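PDB 6V04: uncharacterized conserved protein YndB, AHSA1/START domain, which is of unknown function but is encoded in the dynemicin biosynthetic locus and, as a START/Bet v1-like protein, may take part in making that natural product. Local coordinates for residues A[162-166]-A[226-230]; A[182-186]-A[197-202]. All coordinates share one frame; numbering follows the deposited sequence.

Interaction 1. Residues A[162-166]-A[226-230]; sequences WHPLR and QVRTE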
loop_
_atom_site.group_PDB
_atom_site.type_symbol
_atom_site.label_atom_id
_atom_site.label_comp_id
_atom_site.label_asym_id
_atom_site.label_seq_id
_atom_site.Cartn_x
_atom_site.Cartn_y
_atom_site.Cartn_z
ATOM N N TRP A 162 -24.909 0.471 6.676
ATOM C CA TRP A 162 -24.376 -0.392 5.630
ATOM C C TRP A 162 -23.047 -0.962 6.090
ATOM O O TRP A 162 -22.191 -0.225 6.590
ATOM C CB TRP A 162 -24.184 0.380 4.319
ATOM C CG TRP A 162 -23.720 -0.460 3.137
ATOM C CD1 TRP A 162 -24.511 -1.134 2.248
ATOM C CD2 TRP A 162 -22.364 -0.691 2.713
ATOM N NE1 TRP A 162 -23.738 -1.774 1.304
ATOM C CE2 TRP A 162 -22.418 -1.513 1.561
ATOM C CE3 TRP A 162 -21.115 -0.279 3.187
ATOM C CZ2 TRP A 162 -21.269 -1.942 0.894
ATOM C CZ3 TRP A 162 -19.976 -0.706 2.513
ATOM C CH2 TRP A 162 -20.064 -1.530 1.378
ATOM N N HIS A 163 -22.870 -2.271 5.911
ATOM C CA HIS A 163 -21.612 -2.936 6.201
ATOM C C HIS A 163 -21.173 -3.726 4.974
ATOM O O HIS A 163 -22.017 -4.342 4.314
ATOM C CB HIS A 163 -21.774 -3.866 7.422
ATOM C CG HIS A 163 -20.479 -4.339 8.006
ATOM N ND1 HIS A 163 -19.639 -5.211 7.351
ATOM C CD2 HIS A 163 -19.901 -4.092 9.205
ATOM C CE1 HIS A 163 -18.579 -5.451 8.102
ATOM N NE2 HIS A 163 -18.718 -4.788 9.238
ATOM N N PRO A 164 -19.874 -3.732 4.649
ATOM C CA PRO A 164 -19.424 -4.361 3.391
ATOM C C PRO A 164 -19.425 -5.886 3.404
ATOM O O PRO A 164 -19.317 -6.488 2.325
ATOM C CB PRO A 164 -17.994 -3.823 3.224
ATOM C CG PRO A 164 -17.568 -3.512 4.639
ATOM C CD PRO A 164 -18.784 -2.958 5.277
ATOM N N LEU A 165 -19.496 -6.532 4.569
ATOM C CA LEU A 165 -19.321 -7.974 4.647
ATOM C C LEU A 165 -20.632 -8.670 4.985
ATOM O O LEU A 165 -20.773 -9.325 6.030
ATOM C CB LEU A 165 -18.217 -8.337 5.649
ATOM C CG LEU A 165 -16.842 -7.785 5.262
ATOM C CD1 LEU A 165 -15.774 -8.270 6.240
ATOM C CD2 LEU A 165 -16.479 -8.182 3.822
ATOM N N ARG A 166 -21.600 -8.544 4.081
ATOM C CA ARG A 166 -22.881 -9.226 4.169
ATOM C C ARG A 166 -23.163 -9.871 2.825
ATOM O O ARG A 166 -22.787 -9.329 1.783
ATOM C CB ARG A 166 -24.011 -8.273 4.501
ATOM C CG ARG A 166 -23.862 -7.555 5.842
ATOM C CD ARG A 166 -24.879 -6.450 5.941
ATOM N NE ARG A 166 -24.824 -5.748 7.227
ATOM C CZ ARG A 166 -25.275 -4.517 7.415
ATOM N NH1 ARG A 166 -25.825 -3.846 6.409
ATOM N NH2 ARG A 166 -25.174 -3.954 8.613
ATOM N N GLN A 226 -8.103 -12.158 1.527
ATOM C CA GLN A 226 -8.680 -12.002 2.853
ATOM C C GLN A 226 -9.160 -10.569 2.982
ATOM O O GLN A 226 -8.380 -9.635 2.771
ATOM C CB GLN A 226 -7.653 -12.329 3.937
ATOM C CG GLN A 226 -7.124 -13.745 3.890
ATOM C CD GLN A 226 -5.611 -13.804 3.822
ATOM O OE1 GLN A 226 -4.918 -12.977 4.415
ATOM N NE2 GLN A 226 -5.089 -14.778 3.082
ATOM N N VAL A 227 -10.429 -10.395 3.325
ATOM C CA VAL A 227 -11.042 -9.095 3.568
ATOM C C VAL A 227 -11.570 -9.105 4.999
ATOM O O VAL A 227 -12.191 -10.083 5.428
ATOM C CB VAL A 227 -12.183 -8.824 2.571
ATOM C CG1 VAL A 227 -12.810 -7.454 2.816
ATOM C CG2 VAL A 227 -11.681 -8.928 1.146
ATOM N N ARG A 228 -11.318 -8.035 5.738
ATOM C CA ARG A 228 -11.739 -7.976 7.127
ATOM C C ARG A 228 -12.210 -6.573 7.452
ATOM O O ARG A 228 -11.803 -5.602 6.815
ATOM C CB ARG A 228 -10.598 -8.381 8.069
ATOM C CG ARG A 228 -9.846 -9.617 7.612
ATOM C CD ARG A 228 -9.190 -10.370 8.757
ATOM N NE ARG A 228 -8.158 -11.283 8.268
ATOM C CZ ARG A 228 -8.394 -12.372 7.538
ATOM N NH1 ARG A 228 -9.633 -12.701 7.191
ATOM N NH2 ARG A 228 -7.382 -13.134 7.142
ATOM N N THR A 229 -13.071 -6.473 8.457
ATOM C CA THR A 229 -13.438 -5.186 9.023
ATOM C C THR A 229 -13.086 -5.180 10.504
ATOM O O THR A 229 -13.272 -6.176 11.205
ATOM C CB THR A 229 -14.927 -4.885 8.815
ATOM O OG1 THR A 229 -15.712 -6.003 9.243
ATOM C CG2 THR A 229 -15.207 -4.583 7.370
ATOM N N GLU A 230 -12.525 -4.066 10.959
ATOM C CA GLU A 230 -12.167 -3.885 12.358
ATOM C C GLU A 230 -12.890 -2.650 12.873
ATOM O O GLU A 230 -12.708 -1.558 12.305
ATOM C CB GLU A 230 -10.655 -3.732 12.536
ATOM C CG GLU A 230 -10.269 -3.457 13.975
ATOM C CD GLU A 230 -8.800 -3.701 14.273
ATOM O OE1 GLU A 230 -8.169 -4.515 13.568
ATOM O OE2 GLU A 230 -8.278 -3.074 15.219
#
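Thr229 of strand 226-230 meets three consecutive side chains of the loop 162-166. Its hydroxyl lies at the edge of the His163 imidazole, in the ring plane, with OG1 3.1 Å from His163 CE1. The methyl packs on the imidazole too and on the proline: Thr229 CG2 and Pro164 CG reach toward each other and stop 3.8 Å apart. Leu165 CD1 comes tip to tip with the same threonine and rests against both branches, 3.8 Å from OG1 and 3.9 Å from CG2 of Thr229. A threonine suits this place because its short forked side chain lays the hydroxyl along the CE1-NE2 edge and offers an apolar methyl to proline and leucine. The branches are set by chi1 (50°), which puts OG1 between the backbone N and the carbonyl carbon and leaves CG2 anti to that carbon. The other leucine methyl, CD2, serves the next inward-pointing residue of the strand, lying 3.9 Å from Val227 CG1. Since alternate residues of a strand point to the same side, Val227 and Thr229 both turn to the loop, whereas Arg228 between them points away. The fold here is the helix-grip of START/Bet v1-like proteins, a curved antiparallel sheet wrapped round a long C-terminal helix; the loop follows the first strand of this sheet, 151-157, and Val227 also touches Trp266 of helix 252-277. Behind the first shell, the loop braces itself. Leu165 N donates to His163 ND1 at 3.1 Å, nearly straight (166°) and only 3° out of the ring plane, which fixes the rotation of the imidazole and keeps its CE1-NE2 side turned to Thr229. The restricted backbone of Pro164 probably suits the turn that brings these two together. Leu238 of strand 236-243 touches Pro164, Val227 and Thr229.

Interaction 2. Residues A[182-186]-A[197-202]; sequences GPGWF and FTLRDW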
loop_
_atom_site.group_PDB
_atom_site.type_symbol
_atom_site.label_atom_id
_atom_site.label_comp_id
_atom_site.label_asym_id
_atom_site.label_seq_id
_atom_site.Cartn_x
_atom_site.Cartn_y
_atom_site.Cartn_z
ATOM N N GLY A 182 -23.932 -18.537 -5.536
ATOM C CA GLY A 182 -22.707 -18.244 -4.832
ATOM C C GLY A 182 -21.689 -17.620 -5.770
ATOM O O GLY A 182 -21.586 -18.007 -6.937
ATOM N N PRO A 183 -20.924 -16.639 -5.292
ATOM C CA PRO A 183 -19.943 -15.985 -6.171
ATOM C C PRO A 183 -19.003 -16.989 -6.825
ATOM O O PRO A 183 -18.458 -17.880 -6.165
ATOM C CB PRO A 183 -19.199 -15.040 -5.222
ATOM C CG PRO A 183 -20.181 -14.752 -4.144
ATOM C CD PRO A 183 -20.961 -16.017 -3.957
ATOM N N GLY A 184 -18.813 -16.834 -8.136
ATOM C CA GLY A 184 -18.015 -17.758 -8.922
ATOM C C GLY A 184 -17.040 -17.091 -9.876
ATOM O O GLY A 184 -16.160 -17.762 -10.412
ATOM N N TRP A 185 -17.180 -15.780 -10.090
ATOM C CA TRP A 185 -16.271 -15.019 -10.938
ATOM C C TRP A 185 -15.791 -13.756 -10.242
ATOM O O TRP A 185 -16.550 -13.107 -9.524
ATOM C CB TRP A 185 -16.932 -14.584 -12.255
ATOM C CG TRP A 185 -17.572 -15.653 -13.070
ATOM C CD1 TRP A 185 -18.898 -15.798 -13.321
ATOM C CD2 TRP A 185 -16.911 -16.711 -13.761
ATOM N NE1 TRP A 185 -19.111 -16.881 -14.135
ATOM C CE2 TRP A 185 -17.905 -17.466 -14.411
ATOM C CE3 TRP A 185 -15.576 -17.100 -13.890
ATOM C CZ2 TRP A 185 -17.608 -18.580 -15.194
ATOM C CZ3 TRP A 185 -15.285 -18.213 -14.672
ATOM C CH2 TRP A 185 -16.296 -18.942 -15.294
ATOM N N PHE A 186 -14.537 -13.398 -10.505
ATOM C CA PHE A 186 -13.926 -12.138 -10.103
ATOM C C PHE A 186 -13.429 -11.460 -11.372
ATOM O O PHE A 186 -12.751 -12.099 -12.181
ATOM C CB PHE A 186 -12.775 -12.409 -9.127
ATOM C CG PHE A 186 -12.187 -11.185 -8.491
ATOM C CD1 PHE A 186 -11.237 -10.423 -9.155
ATOM C CD2 PHE A 186 -12.536 -10.828 -7.190
ATOM C CE1 PHE A 186 -10.666 -9.322 -8.575
ATOM C CE2 PHE A 186 -11.968 -9.716 -6.597
ATOM C CZ PHE A 186 -11.028 -8.969 -7.281
ATOM N N PHE A 197 -11.918 -14.151 -14.024
ATOM C CA PHE A 197 -11.167 -15.100 -13.222
ATOM C C PHE A 197 -12.113 -15.955 -12.389
ATOM O O PHE A 197 -13.100 -15.453 -11.839
ATOM C CB PHE A 197 -10.188 -14.365 -12.296
ATOM C CG PHE A 197 -9.154 -13.583 -13.037
ATOM C CD1 PHE A 197 -9.435 -12.313 -13.514
ATOM C CD2 PHE A 197 -7.907 -14.124 -13.283
ATOM C CE1 PHE A 197 -8.487 -11.593 -14.216
ATOM C CE2 PHE A 197 -6.957 -13.414 -13.989
ATOM C CZ PHE A 197 -7.245 -12.142 -14.456
ATOM N N THR A 198 -11.788 -17.241 -12.277
ATOM C CA THR A 198 -12.568 -18.152 -11.448
ATOM C C THR A 198 -12.347 -17.870 -9.960
ATOM O O THR A 198 -11.207 -17.804 -9.483
ATOM C CB THR A 198 -12.191 -19.593 -11.754
ATOM O OG1 THR A 198 -12.470 -19.884 -13.130
ATOM C CG2 THR A 198 -12.980 -20.545 -10.870
ATOM N N LEU A 199 -13.443 -17.754 -9.226
ATOM C CA LEU A 199 -13.428 -17.530 -7.786
ATOM C C LEU A 199 -13.828 -18.837 -7.114
ATOM O O LEU A 199 -14.805 -19.474 -7.530
ATOM C CB LEU A 199 -14.388 -16.397 -7.424
ATOM C CG LEU A 199 -14.355 -15.874 -5.989
ATOM C CD1 LEU A 199 -14.844 -14.444 -5.930
ATOM C CD2 LEU A 199 -15.218 -16.758 -5.108
ATOM N N ARG A 200 -13.066 -19.245 -6.101
ATOM C CA ARG A 200 -13.277 -20.506 -5.402
ATOM C C ARG A 200 -13.248 -20.280 -3.894
ATOM O O ARG A 200 -12.684 -19.303 -3.396
ATOM C CB ARG A 200 -12.207 -21.555 -5.737
ATOM C CG ARG A 200 -12.047 -21.883 -7.212
ATOM C CD ARG A 200 -13.232 -22.653 -7.785
ATOM N NE ARG A 200 -12.798 -23.660 -8.753
ATOM C CZ ARG A 200 -13.547 -24.135 -9.746
ATOM N NH1 ARG A 200 -14.784 -23.693 -9.930
ATOM N NH2 ARG A 200 -13.050 -25.051 -10.567
ATOM N N ASP A 201 -13.813 -21.245 -3.169
ATOM C CA ASP A 201 -13.688 -21.311 -1.708
ATOM C C ASP A 201 -14.199 -20.044 -1.023
ATOM O O ASP A 201 -13.620 -19.566 -0.043
ATOM C CB ASP A 201 -12.241 -21.597 -1.307
ATOM C CG ASP A 201 -11.750 -22.941 -1.829
ATOM O OD1 ASP A 201 -12.566 -23.883 -1.898
ATOM O OD2 ASP A 201 -10.557 -23.053 -2.175
ATOM N N TRP A 202 -15.318 -19.516 -1.504
ATOM C CA TRP A 202 -15.941 -18.362 -0.858
ATOM C C TRP A 202 -16.378 -18.716 0.560
ATOM O O TRP A 202 -17.137 -19.670 0.754
ATOM C CB TRP A 202 -17.146 -17.918 -1.685
ATOM C CG TRP A 202 -17.964 -16.779 -1.130
ATOM C CD1 TRP A 202 -19.033 -16.872 -0.286
ATOM C CD2 TRP A 202 -17.795 -15.386 -1.414
ATOM N NE1 TRP A 202 -19.532 -15.615 -0.013
ATOM C CE2 TRP A 202 -18.789 -14.688 -0.694
ATOM C CE3 TRP A 202 -16.896 -14.658 -2.195
ATOM C CZ2 TRP A 202 -18.919 -13.310 -0.758
ATOM C CZ3 TRP A 202 -17.021 -13.290 -2.249
ATOM C CH2 TRP A 202 -18.019 -12.627 -1.536
#
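Pro183 points its CG corner at the face of the Trp202 indole, its ring tilted against it, with CG 3.6 Å from the centroid of the six-membered ring and just 8° off the ring normal. This is a CH-pi contact, and proline suits it because a compact, rigid ring presents its C-H bonds to the aromatic face. Trp202 extends toward it with CG anti to the backbone N (chi1 177°), while NE1 is hydrogen-bonded to Glu167. Replacing this tryptophan by alanine is likely to leave Pro183 without its aromatic platform and Glu167 without its indole donor. Trp185 is turned otherwise: Phe197 O lies at its edge, 3.6 Å from CE3, and its CZ3 is 3.6 Å from Thr198 OG1. Phe186 and Phe197 project from one face of the sheet, where Thr265 and Leu258 of helix 252-277 touch them respectively; the Phe197 ring directs an edge at Phe186 O. Leu199 lays CD2 against Pro183 O (3.6 Å) and CD1 toward Phe186 CB (4.3 Å). The backbones join through Phe186 N to Phe197 O (2.8 Å), Phe197 N to Phe186 O (2.9 Å) and Leu199 N to Gly184 O, the last donor standing above the carbonyl plane. Strands 183-187 and 196-205 thus form an antiparallel beta hairpin; on the other flank of 183-187, Gly184 and Trp185 both face Ala177 of strand 176-178, a classic beta bulge.

Overall arrangement
From the N terminus, the chain first builds one seven-stranded antiparallel sheet and then a second, in which both contacts lie. After strand 151-157 it enters the loop 162-166, passes helix 170-173 and edge strand 176-178, and reaches 182-186. Interaction 2 closes first, when 197-202 returns as the second arm of a hairpin; the longer loop of interaction 1 closes only at 226-230 and encloses it. The two nest without crossing. Interaction 2 ties neighbouring strands near the sheet's edge, whereas interaction 1 fastens a connecting loop to strand 223-230, farther in. Their centres lie about 17 Å apart, and their nearest atoms about 6 Å.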